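Local coordinates for heavy metal cation tricomponent efflux pump ZneA(CzcA-like) (Cupriavidus metallidurans, PDB 4K0J), which probably exports zinc ions from the cell in exchange for protons, as the inner-membrane antiporter of a three-component heavy metal efflux pump of the RND superfamily, at residues Gly135-Arg139 with Met296-His300; Thr644-Phe648 with Gln697-Ile701; Val710-Asp715 with Val787-Ala793; Ala901-Met907 with Arg987-Val992. All blocks are in the same frame, centred on the assembly; numbering follows the deposited sequence.

Contact 1 (Gly135-Arg139 with Met296-His300)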
# COMPACT_ATOMS: atom_id res chain seq x y z
N GLY C 135 -9.37 14.33 16.81
CA GLY C 135 -8.21 13.65 17.35
C GLY C 135 -7.61 14.36 18.55
O GLY C 135 -6.73 13.82 19.21
N GLU C 136 -8.10 15.56 18.84
CA GLU C 136 -7.54 16.38 19.91
C GLU C 136 -8.05 15.93 21.28
O GLU C 136 -8.95 16.54 21.86
CB GLU C 136 -7.89 17.84 19.65
CG GLU C 136 -7.42 18.34 18.28
CD GLU C 136 -8.21 19.53 17.79
OE1 GLU C 136 -9.43 19.60 18.06
OE2 GLU C 136 -7.61 20.39 17.12
N ILE C 137 -7.44 14.87 21.81
CA ILE C 137 -8.07 14.12 22.89
C ILE C 137 -7.68 14.52 24.31
O ILE C 137 -8.32 14.11 25.27
CB ILE C 137 -7.83 12.61 22.72
CG1 ILE C 137 -6.33 12.31 22.61
CG2 ILE C 137 -8.57 12.08 21.50
CD1 ILE C 137 -6.03 10.83 22.46
N TYR C 138 -6.64 15.34 24.44
CA TYR C 138 -6.15 15.69 25.77
C TYR C 138 -5.53 17.08 25.79
O TYR C 138 -4.35 17.26 25.51
CB TYR C 138 -5.14 14.65 26.25
CG TYR C 138 -4.63 14.85 27.66
CD1 TYR C 138 -3.40 15.45 27.89
CD2 TYR C 138 -5.36 14.41 28.75
CE1 TYR C 138 -2.92 15.62 29.17
CE2 TYR C 138 -4.88 14.57 30.04
CZ TYR C 138 -3.66 15.18 30.24
OH TYR C 138 -3.19 15.34 31.53
N ARG C 139 -6.35 18.08 26.14
CA ARG C 139 -5.89 19.46 26.24
C ARG C 139 -5.39 19.74 27.65
O ARG C 139 -6.02 19.33 28.62
CB ARG C 139 -7.01 20.42 25.87
CG ARG C 139 -7.33 20.41 24.39
CD ARG C 139 -8.53 21.27 24.06
NE ARG C 139 -8.74 21.34 22.62
CZ ARG C 139 -8.20 22.27 21.83
NH1 ARG C 139 -7.41 23.20 22.36
NH2 ARG C 139 -8.44 22.26 20.52
N MET C 296 -5.29 6.96 25.30
CA MET C 296 -5.42 7.78 26.50
C MET C 296 -4.79 7.11 27.71
O MET C 296 -4.31 7.79 28.62
CB MET C 296 -6.89 8.12 26.80
CG MET C 296 -7.40 9.35 26.06
SD MET C 296 -6.21 10.72 26.06
CE MET C 296 -6.06 11.05 27.81
N GLU C 297 -4.77 5.79 27.71
CA GLU C 297 -4.06 5.05 28.75
C GLU C 297 -2.58 5.43 28.77
O GLU C 297 -2.05 5.87 29.80
CB GLU C 297 -4.25 3.55 28.54
CG GLU C 297 -5.71 3.13 28.50
CD GLU C 297 -5.90 1.70 28.06
OE1 GLU C 297 -7.07 1.24 28.03
OE2 GLU C 297 -4.89 1.04 27.73
N GLY C 298 -1.91 5.27 27.63
CA GLY C 298 -0.50 5.57 27.51
C GLY C 298 -0.18 7.04 27.72
O GLY C 298 0.88 7.38 28.26
N VAL C 299 -1.08 7.91 27.29
CA VAL C 299 -0.93 9.33 27.55
C VAL C 299 -0.99 9.59 29.05
O VAL C 299 -0.24 10.40 29.57
CB VAL C 299 -2.01 10.18 26.83
CG1 VAL C 299 -1.86 11.65 27.17
CG2 VAL C 299 -1.92 9.98 25.33
N HIS C 300 -1.88 8.89 29.74
CA HIS C 300 -2.01 9.04 31.19
C HIS C 300 -0.74 8.59 31.89
O HIS C 300 -0.28 9.24 32.84
CB HIS C 300 -3.20 8.23 31.71
CG HIS C 300 -4.51 8.94 31.60
ND1 HIS C 300 -4.61 10.32 31.58
CD2 HIS C 300 -5.78 8.47 31.49
CE1 HIS C 300 -5.88 10.66 31.47
NE2 HIS C 300 -6.61 9.56 31.41

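Contact 2 (Thr644-Phe648 with Gln697-Ile701)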
# COMPACT_ATOMS: atom_id res chain seq x y z
N THR C 644 -16.89 41.88 20.48
CA THR C 644 -16.75 40.44 20.62
C THR C 644 -17.88 39.66 19.94
O THR C 644 -18.90 39.39 20.56
CB THR C 644 -16.75 40.05 22.11
OG1 THR C 644 -15.82 40.88 22.81
CG2 THR C 644 -16.36 38.60 22.28
N GLN C 645 -17.68 39.30 18.68
CA GLN C 645 -18.62 38.41 17.99
C GLN C 645 -18.32 36.93 18.29
O GLN C 645 -17.19 36.48 18.12
CB GLN C 645 -18.58 38.67 16.49
CG GLN C 645 -18.89 40.09 16.11
CD GLN C 645 -19.54 40.19 14.75
OE1 GLN C 645 -20.71 39.85 14.59
NE2 GLN C 645 -18.78 40.66 13.76
N VAL C 646 -19.34 36.18 18.71
CA VAL C 646 -19.12 34.84 19.24
C VAL C 646 -19.89 33.73 18.52
O VAL C 646 -21.12 33.69 18.54
CB VAL C 646 -19.49 34.77 20.72
CG1 VAL C 646 -19.33 33.36 21.23
CG2 VAL C 646 -18.65 35.75 21.51
N GLY C 647 -19.14 32.81 17.90
CA GLY C 647 -19.74 31.65 17.26
C GLY C 647 -19.84 30.49 18.23
O GLY C 647 -18.92 30.26 19.01
N PHE C 648 -20.97 29.78 18.19
CA PHE C 648 -21.24 28.70 19.14
C PHE C 648 -21.20 27.30 18.51
O PHE C 648 -21.92 27.00 17.55
CB PHE C 648 -22.59 28.91 19.81
CG PHE C 648 -22.54 29.87 20.96
CD1 PHE C 648 -22.34 29.41 22.25
CD2 PHE C 648 -22.72 31.23 20.76
CE1 PHE C 648 -22.31 30.30 23.33
CE2 PHE C 648 -22.69 32.11 21.83
CZ PHE C 648 -22.48 31.64 23.11
N GLN C 697 -28.94 31.96 14.26
CA GLN C 697 -28.52 32.50 15.55
C GLN C 697 -27.31 33.42 15.44
O GLN C 697 -27.40 34.61 15.70
CB GLN C 697 -28.27 31.39 16.55
CG GLN C 697 -28.51 31.81 17.99
CD GLN C 697 -29.98 31.98 18.32
OE1 GLN C 697 -30.85 31.76 17.47
NE2 GLN C 697 -30.28 32.36 19.55
N ASP C 698 -26.16 32.85 15.06
CA ASP C 698 -24.98 33.67 14.82
C ASP C 698 -24.80 33.77 13.31
O ASP C 698 -25.08 32.81 12.60
CB ASP C 698 -23.75 33.04 15.46
CG ASP C 698 -23.99 32.61 16.90
OD1 ASP C 698 -24.09 33.48 17.78
OD2 ASP C 698 -24.09 31.38 17.14
N VAL C 699 -24.36 34.93 12.82
CA VAL C 699 -24.06 35.12 11.40
C VAL C 699 -22.89 36.07 11.22
O VAL C 699 -22.91 37.19 11.74
CB VAL C 699 -25.26 35.72 10.61
CG1 VAL C 699 -24.80 36.20 9.23
CG2 VAL C 699 -26.38 34.71 10.46
N ILE C 700 -21.86 35.64 10.49
CA ILE C 700 -20.72 36.51 10.20
C ILE C 700 -20.06 36.19 8.87
O ILE C 700 -20.30 35.13 8.29
CB ILE C 700 -19.66 36.45 11.30
CG1 ILE C 700 -19.74 35.13 12.06
CG2 ILE C 700 -19.82 37.62 12.26
CD1 ILE C 700 -18.91 35.10 13.32
N ILE C 701 -19.23 37.11 8.38
CA ILE C 701 -18.42 36.84 7.21
C ILE C 701 -17.10 36.26 7.68
O ILE C 701 -16.32 36.95 8.34
CB ILE C 701 -18.14 38.12 6.39
CG1 ILE C 701 -19.43 38.62 5.73
CG2 ILE C 701 -17.07 37.86 5.33
CD1 ILE C 701 -19.21 39.79 4.79

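Contact 3 (Val710-Asp715 with Val787-Ala793)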
# COMPACT_ATOMS: atom_id res chain seq x y z
N VAL C 710 1.56 48.98 6.27
CA VAL C 710 2.58 49.93 5.86
C VAL C 710 3.42 49.24 4.79
O VAL C 710 4.15 48.29 5.06
CB VAL C 710 3.40 50.45 7.06
CG1 VAL C 710 3.60 49.35 8.09
CG2 VAL C 710 4.74 51.01 6.58
N ARG C 711 3.25 49.69 3.55
CA ARG C 711 3.80 49.03 2.38
C ARG C 711 4.96 49.80 1.79
O ARG C 711 4.87 51.00 1.52
CB ARG C 711 2.69 48.88 1.33
CG ARG C 711 3.17 48.50 -0.05
CD ARG C 711 1.98 48.27 -0.96
NE ARG C 711 2.37 47.72 -2.25
CZ ARG C 711 1.52 47.20 -3.12
NH1 ARG C 711 0.22 47.16 -2.84
NH2 ARG C 711 1.96 46.72 -4.28
N ILE C 712 6.07 49.09 1.57
CA ILE C 712 7.26 49.71 0.99
C ILE C 712 7.53 49.20 -0.41
O ILE C 712 8.07 48.12 -0.60
CB ILE C 712 8.51 49.45 1.86
CG1 ILE C 712 8.23 49.89 3.30
CG2 ILE C 712 9.70 50.19 1.28
CD1 ILE C 712 9.05 49.18 4.33
N ASP C 713 7.14 49.98 -1.41
CA ASP C 713 7.47 49.65 -2.79
C ASP C 713 8.83 50.27 -3.07
O ASP C 713 9.24 51.20 -2.38
CB ASP C 713 6.41 50.18 -3.75
CG ASP C 713 5.04 49.57 -3.51
OD1 ASP C 713 4.16 50.24 -2.94
OD2 ASP C 713 4.85 48.40 -3.90
N VAL C 714 9.56 49.75 -4.05
CA VAL C 714 10.86 50.33 -4.38
C VAL C 714 10.81 51.12 -5.68
O VAL C 714 10.21 50.68 -6.66
CB VAL C 714 11.97 49.26 -4.46
CG1 VAL C 714 12.32 48.75 -3.07
CG2 VAL C 714 11.54 48.12 -5.36
N ASP C 715 11.44 52.29 -5.66
CA ASP C 715 11.54 53.15 -6.83
C ASP C 715 12.71 52.68 -7.68
O ASP C 715 13.87 52.77 -7.27
CB ASP C 715 11.72 54.61 -6.40
CG ASP C 715 11.59 55.60 -7.56
OD1 ASP C 715 12.17 55.34 -8.64
OD2 ASP C 715 10.94 56.65 -7.37
N VAL C 787 14.46 56.29 -2.17
CA VAL C 787 14.35 55.36 -3.28
C VAL C 787 13.18 54.38 -3.13
O VAL C 787 13.06 53.42 -3.89
CB VAL C 787 15.64 54.52 -3.45
CG1 VAL C 787 16.73 55.33 -4.13
CG2 VAL C 787 16.10 53.97 -2.11
N ALA C 788 12.33 54.61 -2.14
CA ALA C 788 11.26 53.66 -1.85
C ALA C 788 10.01 54.36 -1.33
O ALA C 788 10.09 55.18 -0.42
CB ALA C 788 11.73 52.64 -0.86
N HIS C 789 8.87 54.02 -1.91
CA HIS C 789 7.60 54.54 -1.44
C HIS C 789 7.12 53.77 -0.22
O HIS C 789 6.55 52.68 -0.34
CB HIS C 789 6.55 54.47 -2.55
CG HIS C 789 5.38 55.37 -2.32
ND1 HIS C 789 5.21 56.09 -1.15
CD2 HIS C 789 4.32 55.68 -3.11
CE1 HIS C 789 4.09 56.79 -1.23
NE2 HIS C 789 3.53 56.56 -2.41
N ILE C 790 7.38 54.35 0.95
CA ILE C 790 6.87 53.85 2.22
C ILE C 790 5.53 54.52 2.50
O ILE C 790 5.48 55.71 2.79
CB ILE C 790 7.82 54.16 3.40
CG1 ILE C 790 9.12 53.36 3.28
CG2 ILE C 790 7.16 53.84 4.72
CD1 ILE C 790 10.25 54.09 2.59
N ARG C 791 4.45 53.77 2.39
CA ARG C 791 3.14 54.35 2.59
C ARG C 791 2.24 53.43 3.38
O ARG C 791 2.69 52.46 3.96
CB ARG C 791 2.48 54.66 1.25
CG ARG C 791 2.39 53.48 0.31
CD ARG C 791 1.26 53.68 -0.68
NE ARG C 791 -0.04 53.40 -0.07
CZ ARG C 791 -1.19 53.97 -0.43
NH1 ARG C 791 -1.20 54.89 -1.39
NH2 ARG C 791 -2.31 53.63 0.19
N LEU C 792 0.95 53.77 3.39
CA LEU C 792 -0.04 52.98 4.10
C LEU C 792 -1.10 52.57 3.11
O LEU C 792 -1.87 53.40 2.63
CB LEU C 792 -0.65 53.80 5.23
CG LEU C 792 -0.59 53.18 6.62
CD1 LEU C 792 -1.09 51.76 6.57
CD2 LEU C 792 0.82 53.25 7.17
N ALA C 793 -1.14 51.28 2.79
CA ALA C 793 -2.07 50.78 1.79
C ALA C 793 -2.86 49.60 2.31
O ALA C 793 -2.32 48.73 2.98
CB ALA C 793 -1.33 50.42 0.53

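Contact 4 (Ala901-Met907 with Arg987-Val992)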
# COMPACT_ATOMS: atom_id res chain seq x y z
N ALA C 901 -45.32 10.92 18.91
CA ALA C 901 -44.39 10.94 20.03
C ALA C 901 -43.29 11.98 19.79
O ALA C 901 -42.74 12.54 20.73
CB ALA C 901 -43.79 9.56 20.26
N LEU C 902 -42.98 12.22 18.52
CA LEU C 902 -42.01 13.25 18.17
C LEU C 902 -42.55 14.63 18.53
O LEU C 902 -41.84 15.45 19.11
CB LEU C 902 -41.65 13.18 16.68
CG LEU C 902 -40.85 11.96 16.23
CD1 LEU C 902 -40.59 11.99 14.73
CD2 LEU C 902 -39.53 11.85 16.99
N HIS C 903 -43.82 14.88 18.21
CA HIS C 903 -44.47 16.13 18.58
C HIS C 903 -44.66 16.23 20.09
O HIS C 903 -44.74 17.33 20.64
CB HIS C 903 -45.83 16.26 17.88
CG HIS C 903 -45.75 16.37 16.39
ND1 HIS C 903 -45.31 15.34 15.59
CD2 HIS C 903 -46.07 17.38 15.55
CE1 HIS C 903 -45.35 15.71 14.33
NE2 HIS C 903 -45.81 16.95 14.28
N LEU C 904 -44.73 15.08 20.76
CA LEU C 904 -44.99 15.03 22.20
C LEU C 904 -43.91 15.73 23.02
O LEU C 904 -44.18 16.69 23.74
CB LEU C 904 -45.15 13.58 22.67
CG LEU C 904 -45.37 13.37 24.17
CD1 LEU C 904 -46.69 13.98 24.62
CD2 LEU C 904 -45.32 11.89 24.52
N ARG C 905 -42.68 15.23 22.92
CA ARG C 905 -41.57 15.77 23.71
C ARG C 905 -40.96 17.02 23.08
O ARG C 905 -40.25 17.78 23.75
CB ARG C 905 -40.49 14.70 23.94
CG ARG C 905 -40.93 13.58 24.86
CD ARG C 905 -39.74 12.84 25.44
NE ARG C 905 -39.06 12.00 24.46
CZ ARG C 905 -38.02 11.21 24.75
NH1 ARG C 905 -37.55 11.16 25.98
NH2 ARG C 905 -37.46 10.48 23.80
N GLY C 906 -41.23 17.23 21.79
CA GLY C 906 -40.68 18.36 21.07
C GLY C 906 -39.39 18.00 20.35
O GLY C 906 -38.30 18.35 20.79
N MET C 907 -39.53 17.28 19.24
CA MET C 907 -38.38 16.81 18.48
C MET C 907 -38.56 17.04 16.98
O MET C 907 -39.54 17.65 16.55
CB MET C 907 -38.14 15.32 18.74
CG MET C 907 -37.78 14.98 20.18
SD MET C 907 -37.67 13.21 20.48
CE MET C 907 -36.46 12.73 19.25
N ARG C 987 -32.36 8.58 21.98
CA ARG C 987 -33.71 9.08 22.22
C ARG C 987 -34.60 9.21 20.98
O ARG C 987 -35.81 9.07 21.09
CB ARG C 987 -33.67 10.40 22.98
CG ARG C 987 -33.06 10.29 24.36
CD ARG C 987 -33.28 11.56 25.15
NE ARG C 987 -32.82 12.73 24.42
CZ ARG C 987 -31.57 13.18 24.44
NH1 ARG C 987 -30.65 12.55 25.15
NH2 ARG C 987 -31.24 14.26 23.74
N PRO C 988 -34.03 9.53 19.80
CA PRO C 988 -34.88 9.48 18.61
C PRO C 988 -35.46 8.10 18.33
O PRO C 988 -36.68 7.98 18.19
CB PRO C 988 -33.92 9.89 17.49
CG PRO C 988 -32.98 10.81 18.15
CD PRO C 988 -32.77 10.25 19.53
N LEU C 989 -34.62 7.07 18.24
CA LEU C 989 -35.10 5.71 17.99
C LEU C 989 -36.01 5.26 19.12
O LEU C 989 -37.05 4.63 18.88
CB LEU C 989 -33.93 4.73 17.84
CG LEU C 989 -32.80 5.08 16.87
CD1 LEU C 989 -31.64 5.67 17.64
CD2 LEU C 989 -32.34 3.87 16.08
N ALA C 990 -35.63 5.60 20.35
CA ALA C 990 -36.41 5.27 21.53
C ALA C 990 -37.82 5.83 21.42
O ALA C 990 -38.80 5.12 21.61
CB ALA C 990 -35.72 5.81 22.77
N THR C 991 -37.91 7.11 21.10
CA THR C 991 -39.18 7.80 20.97
C THR C 991 -40.02 7.20 19.85
O THR C 991 -41.19 6.86 20.06
CB THR C 991 -38.97 9.29 20.70
OG1 THR C 991 -38.04 9.82 21.65
CG2 THR C 991 -40.28 10.05 20.80
N VAL C 992 -39.42 7.07 18.67
CA VAL C 992 -40.11 6.51 17.51
C VAL C 992 -40.69 5.13 17.77
O VAL C 992 -41.85 4.86 17.45
CB VAL C 992 -39.17 6.44 16.29
CG1 VAL C 992 -39.76 5.55 15.21
CG2 VAL C 992 -38.89 7.84 15.75

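Contact 1 (Gly135-Arg139 with Met296-His300)
I137 and Y138 meet M296 where a strand and the helix on its sheet are joined mainly by apolar side chains. Strand 135-143 belongs to an antiparallel sheet, and helix 292-310 lies against it in an alpha/beta layer that probably corresponds to the PN2 subdomain of the AcrB porter region. The short axes pass 9.9 Å apart at a signed crossing angle of -33°. Aliphatic packing comes first: I137 and M296 lie antiparallel, each running past the other, with I137 CD1 3.6 Å from M296 SD. That reach follows from chi1 of 55°, which puts CG1 between the backbone N and the carbonyl carbon. Aromatic packing follows at Y138, whose side chain crosses that of M296 at about a right angle, the M296 CE methyl lying 3.6 Å from Y138 CD2. Polar bonds go to residues outside the two segments: Y138 O takes one from T284 on strand 280-287, and H300 NE2 makes a weak one with S324. The M296 chain is bent at both chi2 and chi3, carrying its CE over one face of the H300 ring. V299 CG1 sits over one face of the Y138 ring, 4.1 Å above its plane and offset toward the rim.

Contact 2 (Thr644-Phe648 with Gln697-Ile701)
D698 and F648 form the closely packed end of a contact that opens out toward Q645. At the tight end the D698 carboxylate comes in at the edge of the F648 ring, near its plane, with OD2 3.9 Å from CD2. Lying at the edge and only 18° from coplanar, the acid faces the ring's hydrogens. D698 OD1 also stands 3.1 Å from V646 O, a close pair of acceptors with no bond between them. The carboxylate is positioned from outside: OD2 accepts a hydrogen bond from N813 and forms a salt bridge with R815, which probably favours the charged form. The backbones are nearest here, G647 CA lying 6.1 Å from D698 CA. By Q645 and I700 that spacing has grown to 8.3 Å between CA atoms, bridged mainly by the Q645 side chain. The I700 CG2 methyl lies over one face of the exposed Q645 amide, with OE1 3.3 Å away. Each segment is an outer strand of its own sheet: 645-649 pairs with strand 554-560, and 699-701 with strand 807-812. The contact thus joins two sheets, probably those of the PC1 and PC2 subdomains as in AcrB, while helix 627-638 packs against F648.

Contact 3 (Val710-Asp715 with Val787-Ala793)
R791 O is gripped by two groups of the opposite strand: R711 N donates a hydrogen bond of 2.9 Å to it, and V710 CA adds a CA-H...O contact at 3.2 Å. The pattern recurs at H789 O, which accepts from D713 N at 3.0 Å while I712 CA closes in too. R791 N returns a nearly straight bond to R711 O, with 171° at the hydrogen, whereas the return from H789 N to D713 O is weak. Beyond the ladder, D715 N reaches V787 O at 2.7 Å, and the D715 carboxylate turns away to cap A718 N at the start of helix 716-720. On the apolar face V710, I712 and I790 point the same way, with I712 CG1 3.6 Å from I790 CG1 and A788 CB 3.8 Å from I712 CG2; helix 766-771 lies against this layer. On the other face R711 NE binds D713 OD2 at 3.1 Å, on the syn side of the carboxylate. V710 to D713 also pair in parallel with a strand of the second subunit, probably of its docking hairpin as in AcrB; that subunit's V230 packs on D713, and its like-charged R228 nears R711. The antiparallel ladder thereby extends into an intersubunit beta-sheet of the RND trimer.

Contact 4 (Ala901-Met907 with Arg987-Val992)
The R905 guanidinium meets helix 986-997 with its edge: T991 OG1 and R987 O both lie near its plane, on the side of NH2. NH2 donates a hydrogen bond to T991 OG1, although its modelled length is too short to be trusted. NH1 is bonded to A976 O, which probably helps hold the group. The T991 hydroxyl is also modelled as donating to R987 O, one turn back, again at a doubtfully short distance. R987 carries a like charge, its NE 5.2 Å from R905 NH2, but its own NH2 is paired with D984, which probably softens the repulsion. T991 divides its branches between two tasks. With OG1 beside the backbone N (chi1 -50°), CG2 stands anti to that N and packs 3.6 Å from A901 CB. L902 CD2 extends the apolar layer to V992 CG2, at 4.2 Å. Helix 891-905 ends at R905; G906 follows with positive phi, and L902 O takes both G906 N and M907 N, from opposite faces of its plane. M907 comes next, its methyl CE bent over at chi3 to lie 3.7 Å from P988 CA. The short axes are 9.8 Å apart at 119°. A steep pairing of helix ends, one helix predicted to span the membrane and the other leading into the last predicted span, is what the contact contributes to the RND transmembrane bundle.

Overall arrangement
Taken together, the four contacts are spread along the length of an RND pump subunit. Contact 3 lies farthest from contact 4, which sits among the transmembrane helices: their centres are 65 Å apart, on opposite sides of the chain's centre. Contacts 1 and 2 occupy the region between: their centres are 30 Å apart and their nearest atoms about 13 Å, without touching. Contact 2 is also 30 Å from contact 4, centre to centre, and is tied along the chain to contact 3, since strands 699-701 and 707-714 follow each other. Of the four, contact 3 alone is touched by another subunit. The contacts close in series along the chain.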